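Local coordinates for galacto-N-biose/lacto-N-biose I transporter substrate-binding protein (Bifidobacterium longum, PDB 2Z8E) that probably captures the disaccharides galacto-N-biose and lacto-N-biose outside the cell and delivers them to an ABC transporter for uptake, at residues T19-L24 and T52-K57. Numbering follows the deposited sequence.
With NGA (2-acetamido-2-deoxy-beta-D-galactopyranose), chain C.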
# COMPACT_ATOMS: atom_id res chain seq x y z
N THR A 19 17.59 -3.31 -16.69
CA THR A 19 17.66 -3.35 -15.23
C THR A 19 16.29 -2.97 -14.60
O THR A 19 15.57 -2.12 -15.12
CB THR A 19 18.76 -2.44 -14.69
OG1 THR A 19 18.59 -1.14 -15.25
CG2 THR A 19 20.19 -3.01 -15.05
N TYR A 20 15.97 -3.63 -13.48
CA TYR A 20 14.67 -3.51 -12.81
C TYR A 20 14.93 -3.44 -11.30
O TYR A 20 15.37 -4.41 -10.69
CB TYR A 20 13.76 -4.70 -13.19
CG TYR A 20 12.46 -4.89 -12.35
CD1 TYR A 20 11.79 -3.81 -11.80
CD2 TYR A 20 11.92 -6.17 -12.16
CE1 TYR A 20 10.59 -3.99 -11.02
CE2 TYR A 20 10.72 -6.37 -11.38
CZ TYR A 20 10.08 -5.27 -10.82
OH TYR A 20 8.92 -5.43 -10.06
N MET A 21 14.69 -2.28 -10.71
CA MET A 21 14.79 -2.13 -9.24
C MET A 21 13.38 -2.22 -8.63
O MET A 21 12.49 -1.48 -9.00
CB MET A 21 15.42 -0.78 -8.87
CG MET A 21 15.97 -0.74 -7.42
SD MET A 21 16.25 0.91 -6.74
CE MET A 21 17.29 1.66 -7.98
N HIS A 22 13.22 -3.10 -7.66
CA HIS A 22 11.92 -3.31 -7.03
C HIS A 22 12.06 -3.22 -5.50
O HIS A 22 13.19 -3.19 -4.96
CB HIS A 22 11.39 -4.67 -7.42
CG HIS A 22 12.18 -5.79 -6.84
ND1 HIS A 22 11.89 -6.33 -5.60
CD2 HIS A 22 13.29 -6.41 -7.28
CE1 HIS A 22 12.78 -7.27 -5.32
NE2 HIS A 22 13.63 -7.35 -6.33
N ARG A 23 10.92 -3.22 -4.80
CA ARG A 23 10.95 -3.25 -3.33
C ARG A 23 9.96 -4.29 -2.84
O ARG A 23 9.22 -4.12 -1.85
CB ARG A 23 10.80 -1.84 -2.71
CG ARG A 23 9.60 -0.96 -3.15
CD ARG A 23 9.70 0.41 -2.48
NE ARG A 23 8.71 1.42 -2.89
CZ ARG A 23 7.44 1.46 -2.48
NH1 ARG A 23 6.94 0.53 -1.69
NH2 ARG A 23 6.66 2.43 -2.90
N LEU A 24 9.94 -5.40 -3.56
CA LEU A 24 9.12 -6.52 -3.17
C LEU A 24 9.79 -7.30 -2.06
O LEU A 24 11.03 -7.34 -2.01
CB LEU A 24 8.81 -7.39 -4.39
CG LEU A 24 8.00 -6.69 -5.52
CD1 LEU A 24 7.69 -7.74 -6.57
CD2 LEU A 24 6.72 -6.06 -5.01
N THR A 52 17.04 -6.01 -9.04
CA THR A 52 17.60 -5.80 -7.70
C THR A 52 16.59 -5.20 -6.70
O THR A 52 15.84 -4.29 -7.04
CB THR A 52 18.83 -4.86 -7.72
OG1 THR A 52 18.44 -3.59 -8.26
CG2 THR A 52 19.95 -5.44 -8.59
N LYS A 53 16.64 -5.67 -5.45
CA LYS A 53 15.76 -5.16 -4.38
C LYS A 53 16.40 -3.97 -3.70
O LYS A 53 17.52 -4.10 -3.18
CB LYS A 53 15.50 -6.27 -3.36
CG LYS A 53 14.74 -5.82 -2.12
CD LYS A 53 14.33 -7.03 -1.34
CE LYS A 53 13.65 -6.62 0.00
NZ LYS A 53 12.61 -5.57 -0.25
N PHE A 54 15.70 -2.82 -3.69
CA PHE A 54 16.14 -1.64 -2.93
C PHE A 54 16.54 -2.01 -1.47
O PHE A 54 15.79 -2.71 -0.79
CB PHE A 54 15.06 -0.57 -2.97
CG PHE A 54 15.38 0.68 -2.21
CD1 PHE A 54 16.41 1.55 -2.63
CD2 PHE A 54 14.65 1.02 -1.07
CE1 PHE A 54 16.70 2.72 -1.94
CE2 PHE A 54 14.93 2.19 -0.36
CZ PHE A 54 15.96 3.04 -0.80
N ASP A 55 17.74 -1.60 -1.04
CA ASP A 55 18.22 -1.82 0.34
C ASP A 55 17.92 -0.56 1.16
O ASP A 55 18.59 0.47 1.07
CB ASP A 55 19.74 -2.19 0.37
CG ASP A 55 20.21 -2.78 1.75
OD1 ASP A 55 19.42 -2.93 2.73
OD2 ASP A 55 21.43 -3.11 1.86
N GLY A 56 16.87 -0.65 1.96
CA GLY A 56 16.43 0.49 2.73
C GLY A 56 14.94 0.47 2.94
O GLY A 56 14.26 -0.52 2.63
N LYS A 57 14.46 1.57 3.51
CA LYS A 57 13.07 1.78 3.94
C LYS A 57 12.24 2.16 2.68
O LYS A 57 12.66 3.01 1.88
CB LYS A 57 13.08 2.94 4.94
CG LYS A 57 11.80 3.24 5.68
CD LYS A 57 11.89 4.65 6.29
CE LYS A 57 10.64 5.02 7.08
NZ LYS A 57 9.35 5.09 6.32
C1 NGA C . 5.31 0.39 3.70
C2 NGA C . 5.18 0.46 2.15
C3 NGA C . 4.99 -0.96 1.61
C4 NGA C . 6.01 -1.97 2.19
C5 NGA C . 6.11 -1.87 3.72
C6 NGA C . 7.22 -2.75 4.27
C7 NGA C . 4.13 2.17 0.76
C8 NGA C . 2.89 2.97 0.50
N2 NGA C . 4.03 1.31 1.77
O1 NGA C . 5.70 1.66 4.12
O3 NGA C . 4.96 -0.95 0.17
O4 NGA C . 7.30 -1.80 1.54
O5 NGA C . 6.34 -0.50 4.08
O6 NGA C . 6.90 -4.16 4.12
O7 NGA C . 5.16 2.31 0.09
O HOH W 1 9.81 -4.68 0.73
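H22 lays one face of its imidazole over the backbone of K53, whose CA sits 3.8 Å from the ring centroid in a CH-pi contact, while K53 CB comes up against H22 CE1. With chi1 at 68°, H22 CG lies between its own backbone N and carbonyl carbon, which folds the ring forward so that ND1 accepts, nearly in the ring plane, the N-H of L24 (L24 N to H22 ND1, 3.0 Å). Histidine suits this place by being both a flat lid and an acceptor; an alanine here would probably leave the L24 N-H without its mate and bare the backbone of K53. The K53 and H22 side chains cross at about a right angle; lysine has the length to pass H22, running extended until a bend at chi4 brings its ammonium NZ to L24 O (3.0 Å), above the carbonyl plane, and one water links NZ to R23 O. The paired strands are the parallel neighbours of a beta-alpha-beta unit, joined through helix 33-43, in a solute-binding protein whose sugar site lies at their C-terminal ends. H22 N donates to T52 O, and F54 N to H22 O at 2.8 Å. On the other face of the sheet, M21 CG packs by T52 OG1 and its flexible thioether, bent at chi3, puts SD 4.2 Å from F54 CD1, an oblique Met-aromatic contact beside helix 61-71. Beyond the strand, R23 has N-H groups enough for two partners: NH1 makes weak bonds to O3 and O7 of NGA, while NH2 is held by a salt bridge to E84.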